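Local coordinates for ribosomal RNA small subunit methyltransferase E (Legionella pneumophila, PDB 5O95), which probably methylates the N3 position of a specific uridine in 16S rRNA within the small ribosomal subunit, using S-adenosyl-L-methionine as methyl donor, at residues B[93-96]-B[97-101]; B[128-131]-B[132-136]. All coordinates share one frame; numbering follows the deposited sequence.

Contact 1. Residues B[93-96]-B[97-101]; sequences ERME and MVMQK
Met95 and Met99 touch one turn apart on the buried side of helix 94-104. The contact covers the first turns of this helix, with Glu93 at the N-cap position.

The backbone supplies the hydrogen bonds. The first, from Met97 N to Glu93 O at the N-cap, is weak at 3.4 Å. Val98 N donates to Arg94 O at 3.0 Å. Met99 N to Met95 O is shorter and straighter, at 2.8 Å with an N-H...O angle of 170°. Gln100 N to Glu96 O measures 3.2 Å.

Met95 and Met99 make the apolar contact along the helix. Met95 turns its CG away from the backbone N (chi1 -172°), and its chain then bends. Met99 CE comes within 3.8 Å of Met95 SD and is equally near Met95 CG. Met99 CG also lies 3.2 Å from Met95 O, so this carbonyl is covered by a side chain as well as bonded.

Val98 faces another way. Its CG2 branch lies beside the Arg94 carbonyl, 3.4 Å from Arg94 O, and the side chain packs on Leu85 and Gln87 of strand 82-88.

Several side chains find partners outside the two segments. Arg94 NH2 bonds to Lys91 O in the preceding loop. The side chain of Arg94 lies about 4 Å from that of Thr227, a residue that binds S-adenosyl-L-methionine. Met97 packs on Met97 of the second subunit, and Lys101 NZ forms a salt bridge with Glu228 of that subunit.

Helix 94-104 is the crossover helix between parallel strands 82-88 and 109-114. This beta-alpha-beta unit belongs to the SPOUT-type methyltransferase domain, and here its helix borders both the cofactor region and the dimer interface.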
loop_
_atom_site.group_PDB
_atom_site.type_symbol
_atom_site.label_atom_id
_atom_site.label_comp_id
_atom_site.label_asym_id
_atom_site.label_seq_id
_atom_site.Cartn_x
_atom_site.Cartn_y
_atom_site.Cartn_z
ATOM N N GLU B 93 9.702 -7.207 -8.071
ATOM C CA GLU B 93 9.687 -7.472 -6.636
ATOM C C GLU B 93 8.347 -7.101 -6.001
ATOM O O GLU B 93 8.262 -6.798 -4.806
ATOM C CB GLU B 93 10.870 -6.806 -5.939
ATOM C CG GLU B 93 12.207 -7.452 -6.283
ATOM C CD GLU B 93 13.312 -7.060 -5.320
ATOM O OE1 GLU B 93 13.280 -5.924 -4.801
ATOM O OE2 GLU B 93 14.207 -7.894 -5.074
ATOM N N ARG B 94 7.274 -7.169 -6.787
ATOM C CA ARG B 94 5.951 -6.847 -6.262
ATOM C C ARG B 94 5.541 -7.809 -5.155
ATOM O O ARG B 94 4.916 -7.400 -4.164
ATOM C CB ARG B 94 4.937 -6.857 -7.414
ATOM C CG ARG B 94 5.174 -5.768 -8.442
ATOM C CD ARG B 94 4.559 -6.130 -9.782
ATOM N NE ARG B 94 4.639 -5.026 -10.744
ATOM C CZ ARG B 94 5.726 -4.724 -11.446
ATOM N NH1 ARG B 94 5.707 -3.702 -12.295
ATOM N NH2 ARG B 94 6.835 -5.441 -11.297
ATOM N N MET B 95 5.923 -9.088 -5.270
ATOM C CA MET B 95 5.512 -10.041 -4.248
ATOM C C MET B 95 6.169 -9.722 -2.922
ATOM O O MET B 95 5.549 -9.878 -1.865
ATOM C CB MET B 95 5.869 -11.463 -4.658
ATOM C CG MET B 95 5.297 -12.523 -3.737
ATOM S SD MET B 95 3.487 -12.571 -3.730
ATOM C CE MET B 95 3.221 -13.963 -4.838
ATOM N N GLU B 96 7.414 -9.242 -2.959
ATOM C CA GLU B 96 8.094 -8.920 -1.703
ATOM C C GLU B 96 7.352 -7.815 -0.967
ATOM O O GLU B 96 7.218 -7.849 0.260
ATOM C CB GLU B 96 9.538 -8.518 -2.000
ATOM C CG GLU B 96 10.481 -9.699 -2.363
ATOM C CD GLU B 96 10.225 -10.390 -3.707
ATOM O OE1 GLU B 96 9.533 -9.843 -4.593
ATOM O OE2 GLU B 96 10.764 -11.506 -3.893
ATOM N N MET B 97 6.817 -6.851 -1.703
ATOM C CA MET B 97 6.019 -5.797 -1.091
ATOM C C MET B 97 4.733 -6.363 -0.506
ATOM O O MET B 97 4.356 -6.024 0.629
ATOM C CB MET B 97 5.726 -4.740 -2.165
ATOM C CG MET B 97 5.449 -3.369 -1.624
ATOM S SD MET B 97 3.914 -2.782 -2.314
ATOM C CE MET B 97 2.803 -3.926 -1.535
ATOM N N VAL B 98 4.068 -7.256 -1.243
ATOM C CA VAL B 98 2.825 -7.857 -0.766
ATOM C C VAL B 98 3.064 -8.664 0.499
ATOM O O VAL B 98 2.247 -8.633 1.419
ATOM C CB VAL B 98 2.175 -8.719 -1.859
ATOM C CG1 VAL B 98 1.007 -9.493 -1.306
ATOM C CG2 VAL B 98 1.713 -7.834 -3.021
ATOM N N MET B 99 4.146 -9.455 0.530
ATOM C CA MET B 99 4.483 -10.201 1.736
ATOM C C MET B 99 4.606 -9.272 2.933
ATOM O O MET B 99 4.072 -9.560 4.015
ATOM C CB MET B 99 5.794 -10.963 1.528
ATOM C CG MET B 99 5.708 -12.091 0.503
ATOM S SD MET B 99 4.707 -13.469 1.087
ATOM C CE MET B 99 4.429 -14.336 -0.472
ATOM N N GLN B 100 5.351 -8.175 2.788
ATOM C CA GLN B 100 5.568 -7.283 3.931
ATOM C C GLN B 100 4.270 -6.609 4.365
ATOM O O GLN B 100 3.906 -6.624 5.552
ATOM C CB GLN B 100 6.633 -6.244 3.581
ATOM C CG GLN B 100 6.825 -5.197 4.661
ATOM C CD GLN B 100 7.843 -4.149 4.285
ATOM O OE1 GLN B 100 7.501 -3.118 3.706
ATOM N NE2 GLN B 100 9.106 -4.403 4.616
ATOM N N LYS B 101 3.555 -6.014 3.421
ATOM C CA LYS B 101 2.396 -5.223 3.787
ATOM C C LYS B 101 1.198 -6.080 4.181
ATOM O O LYS B 101 0.371 -5.619 4.981
ATOM C CB LYS B 101 2.081 -4.256 2.642
ATOM C CG LYS B 101 3.250 -3.241 2.465
ATOM C CD LYS B 101 2.911 -1.993 1.718
ATOM C CE LYS B 101 4.153 -1.101 1.682
ATOM N NZ LYS B 101 4.855 -1.069 3.006
#

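Contact 2. Residues B[128-131]-B[132-136]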
loop_
_atom_site.group_PDB
_atom_site.type_symbol
_atom_site.label_atom_id
_atom_site.label_comp_id
_atom_site.label_asym_id
_atom_site.label_seq_id
_atom_site.Cartn_x
_atom_site.Cartn_y
_atom_site.Cartn_z
ATOM N N ALA B 128 12.210 -22.299 -4.082
ATOM C CA ALA B 128 12.629 -22.560 -2.703
ATOM C C ALA B 128 13.363 -21.360 -2.123
ATOM O O ALA B 128 13.176 -21.011 -0.951
ATOM C CB ALA B 128 13.514 -23.804 -2.646
ATOM N N LYS B 129 14.213 -20.712 -2.925
ATOM C CA LYS B 129 14.885 -19.522 -2.420
ATOM C C LYS B 129 13.886 -18.402 -2.161
ATOM O O LYS B 129 14.008 -17.680 -1.173
ATOM C CB LYS B 129 15.962 -19.052 -3.392
ATOM C CG LYS B 129 17.141 -20.030 -3.512
ATOM C CD LYS B 129 18.192 -19.518 -4.482
ATOM C CE LYS B 129 19.194 -20.612 -4.816
ATOM N NZ LYS B 129 19.693 -21.272 -3.577
ATOM N N LYS B 130 12.921 -18.217 -3.068
ATOM C CA LYS B 130 11.916 -17.174 -2.861
ATOM C C LYS B 130 11.096 -17.431 -1.606
ATOM O O LYS B 130 10.811 -16.502 -0.845
ATOM C CB LYS B 130 11.011 -17.068 -4.088
ATOM C CG LYS B 130 11.641 -16.339 -5.249
ATOM C CD LYS B 130 11.801 -14.875 -4.887
ATOM C CE LYS B 130 12.073 -14.045 -6.125
ATOM N NZ LYS B 130 12.585 -12.708 -5.716
ATOM N N MET B 131 10.724 -18.689 -1.361
ATOM C CA MET B 131 9.937 -19.002 -0.169
ATOM C C MET B 131 10.718 -18.707 1.111
ATOM O O MET B 131 10.146 -18.209 2.097
ATOM C CB MET B 131 9.465 -20.454 -0.216
ATOM C CG MET B 131 8.466 -20.756 -1.350
ATOM S SD MET B 131 6.874 -20.011 -0.924
ATOM C CE MET B 131 6.385 -20.984 0.519
ATOM N N HIS B 132 12.026 -18.988 1.110
ATOM C CA HIS B 132 12.865 -18.646 2.263
ATOM C C HIS B 132 12.906 -17.138 2.467
ATOM O O HIS B 132 12.696 -16.635 3.582
ATOM C CB HIS B 132 14.283 -19.188 2.048
ATOM C CG HIS B 132 15.200 -18.943 3.207
ATOM N ND1 HIS B 132 15.236 -19.770 4.311
ATOM C CD2 HIS B 132 16.115 -17.969 3.438
ATOM C CE1 HIS B 132 16.121 -19.308 5.178
ATOM N NE2 HIS B 132 16.671 -18.218 4.672
ATOM N N GLN B 133 13.111 -16.393 1.369
ATOM C CA GLN B 133 13.212 -14.944 1.451
ATOM C C GLN B 133 11.884 -14.331 1.857
ATOM O O GLN B 133 11.855 -13.389 2.654
ATOM C CB GLN B 133 13.651 -14.380 0.101
ATOM C CG GLN B 133 15.047 -14.806 -0.279
ATOM C CD GLN B 133 15.350 -14.552 -1.742
ATOM O OE1 GLN B 133 14.620 -13.830 -2.424
ATOM N NE2 GLN B 133 16.428 -15.155 -2.235
ATOM N N TRP B 134 10.779 -14.859 1.321
ATOM C CA TRP B 134 9.459 -14.331 1.650
ATOM C C TRP B 134 9.102 -14.600 3.100
ATOM O O TRP B 134 8.500 -13.738 3.761
ATOM C CB TRP B 134 8.393 -14.939 0.746
ATOM C CG TRP B 134 8.511 -14.507 -0.669
ATOM C CD1 TRP B 134 9.158 -13.395 -1.142
ATOM C CD2 TRP B 134 7.987 -15.189 -1.808
ATOM N NE1 TRP B 134 9.054 -13.340 -2.516
ATOM C CE2 TRP B 134 8.340 -14.430 -2.946
ATOM C CE3 TRP B 134 7.242 -16.360 -1.977
ATOM C CZ2 TRP B 134 7.986 -14.816 -4.244
ATOM C CZ3 TRP B 134 6.892 -16.748 -3.278
ATOM C CH2 TRP B 134 7.257 -15.965 -4.386
ATOM N N LEU B 135 9.460 -15.782 3.620
ATOM C CA LEU B 135 9.239 -16.028 5.053
ATOM C C LEU B 135 10.004 -15.022 5.885
ATOM O O LEU B 135 9.468 -14.491 6.871
ATOM C CB LEU B 135 9.649 -17.448 5.467
ATOM C CG LEU B 135 9.490 -17.709 6.980
ATOM C CD1 LEU B 135 8.023 -17.735 7.345
ATOM C CD2 LEU B 135 10.175 -19.018 7.356
ATOM N N ASN B 136 11.253 -14.743 5.513
ATOM C CA ASN B 136 12.027 -13.784 6.293
ATOM C C ASN B 136 11.438 -12.376 6.208
ATOM O O ASN B 136 11.473 -11.639 7.190
ATOM C CB ASN B 136 13.524 -13.867 5.968
ATOM C CG ASN B 136 14.190 -15.091 6.606
ATOM O OD1 ASN B 136 13.662 -15.646 7.572
ATOM N ND2 ASN B 136 15.343 -15.494 6.088
HETATM O O HOH W 1 16.755 -17.571 -0.198
HETATM O O HOH W 2 15.155 -12.932 -4.714
#
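Successive i to i+4 bonds carry the backbone from Ala128 to Leu135, and the Trp134 N to Lys130 O bond is short at 2.7 Å, nearly in line with the carbonyl.

Lys130 and Trp134 make the main side-chain contact. Lys130 CB stands over the face of the indole, 3.8 Å from the centroid of the six-membered ring and 13° off its normal, a CH-pi contact. Lys130 O lies above the same ring system, 3.0 Å from Trp134 CG. The lysine chain bends at chi2 (-68°), which carries CD past the ring to 3.9 Å from Trp134 CZ2. Met131 SD approaches obliquely, 3.8 Å from Trp134 CE3, as a Met-aromatic contact.

Two waters bridge Gln133 back to the preceding turn. One joins its NE2 to Lys129 O. The other accepts from Lys130 NZ and donates to Gln133 OE1. Lys130 NZ also forms a salt bridge with Glu96 of helix 94-104.

On helix 124-145, in the crossover between strands 109-114 and 152-158, Met131 and Trp134 pack on Leu153 of strand 152-158, while Trp134 also meets helix 94-104.

In the fold
The chain runs through strand 82-88 into contact 1, then through strand 109-114 to contact 2. Both contacts are local turns of a helix. Neither closes a long loop, and they follow in series without nesting or crossing. They meet in space, with centres about 12 Å apart. Glu96 OE2 joins them: it forms a salt bridge with Lys130 NZ at 2.8 Å and a probable hydrogen bond with Trp134 NE1. Beside this polar link, Met95 CG packs 3.6 Å from Trp134 CZ2, and Met99 CE also touches the indole. Together they tie two consecutive crossover helices of the parallel methyltransferase sheet.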